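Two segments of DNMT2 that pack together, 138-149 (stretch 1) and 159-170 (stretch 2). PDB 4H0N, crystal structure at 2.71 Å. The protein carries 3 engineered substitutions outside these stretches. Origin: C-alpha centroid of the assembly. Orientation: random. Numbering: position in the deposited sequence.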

# COMPACT_ATOMS: atom_id res chain seq x y z
N GLU A 138 -24.13 -13.56 3.77
CA GLU A 138 -25.41 -13.21 4.38
C GLU A 138 -26.12 -12.13 3.59
O GLU A 138 -27.35 -12.10 3.53
N CYS A 139 -25.34 -11.23 2.99
CA CYS A 139 -25.89 -10.08 2.29
C CYS A 139 -25.94 -10.30 0.78
O CYS A 139 -26.03 -9.35 0.00
N ASN A 140 -25.88 -11.57 0.39
CA ASN A 140 -25.91 -11.98 -1.02
C ASN A 140 -24.79 -11.38 -1.89
O ASN A 140 -25.00 -11.00 -3.05
N PHE A 141 -23.59 -11.31 -1.32
CA PHE A 141 -22.40 -10.92 -2.04
C PHE A 141 -21.67 -12.16 -2.52
O PHE A 141 -21.65 -13.18 -1.81
N ILE A 142 -21.10 -12.08 -3.72
CA ILE A 142 -20.18 -13.11 -4.18
C ILE A 142 -18.79 -12.49 -4.23
O ILE A 142 -18.66 -11.28 -4.37
N TYR A 143 -17.75 -13.31 -4.11
CA TYR A 143 -16.41 -12.77 -3.89
C TYR A 143 -15.27 -13.64 -4.39
O TYR A 143 -15.43 -14.83 -4.66
N GLN A 144 -14.10 -13.02 -4.51
CA GLN A 144 -12.86 -13.74 -4.68
C GLN A 144 -11.79 -13.14 -3.77
O GLN A 144 -11.62 -11.92 -3.72
N GLU A 145 -11.07 -14.00 -3.05
CA GLU A 145 -9.93 -13.56 -2.26
C GLU A 145 -8.63 -13.76 -3.02
O GLU A 145 -8.46 -14.75 -3.73
N PHE A 146 -7.70 -12.82 -2.87
CA PHE A 146 -6.40 -12.92 -3.52
C PHE A 146 -5.27 -12.76 -2.52
O PHE A 146 -5.45 -12.18 -1.45
N LEU A 147 -4.10 -13.28 -2.88
CA LEU A 147 -2.86 -12.95 -2.20
C LEU A 147 -1.85 -12.58 -3.28
O LEU A 147 -1.18 -13.45 -3.86
N LEU A 148 -1.75 -11.28 -3.56
CA LEU A 148 -0.97 -10.80 -4.68
C LEU A 148 0.24 -9.99 -4.26
O LEU A 148 0.23 -9.26 -3.27
N CYS A 149 1.29 -10.14 -5.06
CA CYS A 149 2.49 -9.36 -4.96
C CYS A 149 2.60 -8.62 -6.29
O CYS A 149 2.22 -9.17 -7.32
N ARG A 159 5.34 -6.83 -2.24
CA ARG A 159 4.35 -6.20 -1.40
C ARG A 159 3.16 -7.14 -1.32
O ARG A 159 2.07 -6.86 -1.82
N LEU A 160 3.41 -8.28 -0.69
CA LEU A 160 2.41 -9.31 -0.51
C LEU A 160 1.25 -8.78 0.33
O LEU A 160 1.43 -8.36 1.47
N ARG A 161 0.05 -8.78 -0.26
CA ARG A 161 -1.14 -8.26 0.39
C ARG A 161 -2.35 -9.15 0.13
O ARG A 161 -2.42 -9.87 -0.87
N TYR A 162 -3.31 -9.09 1.04
CA TYR A 162 -4.59 -9.77 0.88
C TYR A 162 -5.54 -8.87 0.13
O TYR A 162 -5.57 -7.66 0.36
N TYR A 163 -6.34 -9.45 -0.76
CA TYR A 163 -7.38 -8.70 -1.45
C TYR A 163 -8.68 -9.48 -1.51
O TYR A 163 -8.69 -10.71 -1.61
N CYS A 164 -9.79 -8.75 -1.45
CA CYS A 164 -11.10 -9.34 -1.64
C CYS A 164 -11.92 -8.47 -2.59
O CYS A 164 -12.16 -7.29 -2.32
N THR A 165 -12.33 -9.04 -3.71
CA THR A 165 -13.26 -8.37 -4.61
C THR A 165 -14.65 -8.94 -4.38
O THR A 165 -14.94 -10.06 -4.79
N ALA A 166 -15.50 -8.18 -3.69
CA ALA A 166 -16.84 -8.64 -3.33
C ALA A 166 -17.88 -7.92 -4.17
O ALA A 166 -17.73 -6.74 -4.48
N ARG A 167 -18.93 -8.64 -4.52
CA ARG A 167 -19.86 -8.19 -5.55
C ARG A 167 -21.25 -8.76 -5.30
O ARG A 167 -21.39 -9.89 -4.81
N ARG A 168 -22.29 -7.99 -5.63
CA ARG A 168 -23.67 -8.47 -5.51
C ARG A 168 -23.95 -9.55 -6.54
O ARG A 168 -23.58 -9.41 -7.71
N ASN A 169 -24.61 -10.62 -6.12
CA ASN A 169 -24.76 -11.79 -6.98
C ASN A 169 -25.81 -11.67 -8.07
O ASN A 169 -25.92 -12.55 -8.91
N ASN A 170 -26.56 -10.57 -8.06
CA ASN A 170 -27.60 -10.37 -9.07
C ASN A 170 -27.09 -9.56 -10.27
O ASN A 170 -27.85 -9.23 -11.18

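What holds the two stretches in register before any side chain is considered? Strands 141-148 and 161-168 run antiparallel, and four reciprocal backbone pairs tie them together, from Ile 142 with Arg 167 to Leu 148 with Arg 161. Paired side chains therefore leave the sheet on the same face over most of its length, beside one another rather than interleaved.

How does Ile 142, which has the largest covered area, find its neighbours? Its side chain is p at chi1 and t at chi2. Ile 142 CG2 lies 3.6 Å from Asn 169 CB, just beyond the partner strand, while Ile 142 CG1 is 4.1 Å from Arg 167 CB. Asn 169, also p, is anchored by its backbone: Asn 169 N donates to Asn 140 O at 3.1 Å.

Why does Phe 141 touch Arg 168 although their CA-to-CB bonds diverge? Both chi1 angles are m, and the side-chain ends come back together. Arg 168 CG lies over one face of the ring, and Phe 141 CE2 sits 3.3 Å from Arg 168 NH2, over a face of the guanidinium. At the guanidinium edge, Arg 168 NE makes a weak hydrogen bond to Cys 139 O at 3.4 Å. Ala 166 C meets the ring edge, 3.9 Å from Phe 141 CD1, and Phe 141 CD1 also lies 4.1 Å from Ala 166 CB.

What does Tyr 163 pack against? With chi1 m, it lies beside Phe 146 and Leu 148: Tyr 163 CB is 3.9 Å from Phe 146 CB, and Tyr 163 CE2 is 4.0 Å from Leu 148 CB. Further along this face, Thr 165 OG1 approaches Phe 146 CE1 at 3.4 Å, at the ring edge.

Where is the polar contact on the other face? Tyr 162, t at chi1, reaches Glu 145 with its hydroxyl, and Tyr 162 OH donates a very short hydrogen bond to Glu 145 OE2 at 2.4 Å.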

# COMPACT_ATOMS: atom_id res chain seq x y z
CB GLU A 138 -25.18 -12.73 5.81
CG GLU A 138 -25.84 -13.56 6.89
CD GLU A 138 -25.19 -13.38 8.25
OE1 GLU A 138 -25.15 -12.23 8.74
OE2 GLU A 138 -24.71 -14.38 8.81
CB CYS A 139 -25.09 -8.81 2.61
SG CYS A 139 -25.04 -8.41 4.38
CB ASN A 140 -27.30 -11.75 -1.61
CG ASN A 140 -28.41 -12.22 -0.67
OD1 ASN A 140 -28.63 -13.42 -0.49
ND2 ASN A 140 -29.10 -11.27 -0.06
CB PHE A 141 -21.48 -10.09 -1.13
CG PHE A 141 -21.77 -8.62 -1.17
CD1 PHE A 141 -21.09 -7.79 -2.04
CD2 PHE A 141 -22.73 -8.05 -0.33
CE1 PHE A 141 -21.34 -6.44 -2.09
CE2 PHE A 141 -22.99 -6.69 -0.38
CZ PHE A 141 -22.30 -5.88 -1.26
CB ILE A 142 -20.55 -13.64 -5.56
CG1 ILE A 142 -20.80 -12.49 -6.54
CG2 ILE A 142 -21.79 -14.52 -5.46
CD1 ILE A 142 -21.12 -12.98 -7.95
CB TYR A 143 -16.22 -12.53 -2.40
CG TYR A 143 -16.30 -13.80 -1.59
CD1 TYR A 143 -15.16 -14.51 -1.26
CD2 TYR A 143 -17.53 -14.31 -1.17
CE1 TYR A 143 -15.23 -15.68 -0.53
CE2 TYR A 143 -17.61 -15.47 -0.43
CZ TYR A 143 -16.46 -16.16 -0.11
OH TYR A 143 -16.52 -17.32 0.61
CB GLN A 144 -12.41 -13.69 -6.13
CG GLN A 144 -11.12 -14.43 -6.38
CD GLN A 144 -11.25 -15.92 -6.13
OE1 GLN A 144 -11.80 -16.65 -6.96
NE2 GLN A 144 -10.73 -16.38 -5.00
CB GLU A 145 -9.86 -14.34 -0.94
CG GLU A 145 -11.06 -14.14 -0.04
CD GLU A 145 -10.87 -14.80 1.31
OE1 GLU A 145 -10.61 -16.02 1.34
OE2 GLU A 145 -10.98 -14.10 2.33
CB PHE A 146 -6.23 -11.83 -4.59
CG PHE A 146 -7.27 -11.86 -5.68
CD1 PHE A 146 -8.47 -11.20 -5.52
CD2 PHE A 146 -7.01 -12.50 -6.88
CE1 PHE A 146 -9.41 -11.20 -6.54
CE2 PHE A 146 -7.95 -12.51 -7.89
CZ PHE A 146 -9.14 -11.86 -7.72
CB LEU A 147 -2.35 -14.11 -1.35
CG LEU A 147 -2.92 -14.24 0.07
CD1 LEU A 147 -2.42 -15.51 0.74
CD2 LEU A 147 -2.57 -13.01 0.91
CB LEU A 148 -1.83 -9.93 -5.59
CG LEU A 148 -2.99 -10.67 -6.23
CD1 LEU A 148 -3.76 -9.72 -7.11
CD2 LEU A 148 -2.49 -11.86 -7.02
CB CYS A 149 3.68 -10.29 -4.77
SG CYS A 149 5.19 -9.47 -4.32
CB ARG A 159 3.93 -4.84 -1.96
CG ARG A 159 3.28 -3.91 -0.94
CD ARG A 159 3.09 -2.52 -1.52
NE ARG A 159 2.33 -1.65 -0.63
CZ ARG A 159 2.87 -0.93 0.35
NH1 ARG A 159 4.17 -0.98 0.60
NH2 ARG A 159 2.09 -0.16 1.10
CB LEU A 160 3.04 -10.54 0.14
CG LEU A 160 2.20 -11.81 0.20
CD1 LEU A 160 1.59 -12.15 -1.16
CD2 LEU A 160 3.04 -12.96 0.71
CB ARG A 161 -1.44 -6.85 -0.12
CG ARG A 161 -0.41 -5.81 0.25
CD ARG A 161 -0.33 -5.68 1.75
NE ARG A 161 0.21 -4.39 2.16
CZ ARG A 161 1.50 -4.16 2.42
NH1 ARG A 161 2.39 -5.14 2.28
NH2 ARG A 161 1.89 -2.96 2.80
CB TYR A 162 -5.17 -10.11 2.26
CG TYR A 162 -6.62 -10.54 2.23
CD1 TYR A 162 -6.96 -11.88 2.12
CD2 TYR A 162 -7.65 -9.61 2.33
CE1 TYR A 162 -8.28 -12.28 2.11
CE2 TYR A 162 -8.97 -10.00 2.30
CZ TYR A 162 -9.28 -11.33 2.20
OH TYR A 162 -10.60 -11.71 2.18
CB TYR A 163 -6.96 -8.35 -2.87
CG TYR A 163 -5.76 -7.45 -2.94
CD1 TYR A 163 -5.90 -6.06 -2.88
CD2 TYR A 163 -4.48 -7.97 -3.08
CE1 TYR A 163 -4.80 -5.23 -2.95
CE2 TYR A 163 -3.37 -7.15 -3.15
CZ TYR A 163 -3.54 -5.78 -3.09
OH TYR A 163 -2.45 -4.95 -3.16
CB CYS A 164 -11.81 -9.49 -0.30
SG CYS A 164 -13.45 -10.23 -0.43
CB THR A 165 -12.85 -8.52 -6.09
OG1 THR A 165 -12.51 -9.88 -6.36
CG2 THR A 165 -11.65 -7.64 -6.40
CB ALA A 166 -17.09 -8.42 -1.86
CB ARG A 167 -19.32 -8.66 -6.89
CG ARG A 167 -19.87 -7.96 -8.08
CD ARG A 167 -19.37 -8.66 -9.33
NE ARG A 167 -20.40 -8.70 -10.36
CZ ARG A 167 -20.32 -8.04 -11.51
NH1 ARG A 167 -19.25 -7.29 -11.77
NH2 ARG A 167 -21.30 -8.13 -12.39
CB ARG A 168 -24.66 -7.31 -5.65
CG ARG A 168 -24.88 -6.54 -4.36
CD ARG A 168 -26.14 -7.00 -3.63
NE ARG A 168 -26.05 -6.79 -2.19
CZ ARG A 168 -26.10 -5.60 -1.59
NH1 ARG A 168 -26.23 -4.49 -2.31
NH2 ARG A 168 -26.02 -5.51 -0.27
CB ASN A 169 -24.97 -13.08 -6.18
CG ASN A 169 -26.18 -13.03 -5.27
OD1 ASN A 169 -27.11 -12.24 -5.46
ND2 ASN A 169 -26.19 -13.89 -4.25
CB ASN A 170 -28.84 -9.72 -8.46
CG ASN A 170 -28.50 -8.50 -7.63
OD1 ASN A 170 -27.34 -8.22 -7.35
ND2 ASN A 170 -29.53 -7.76 -7.23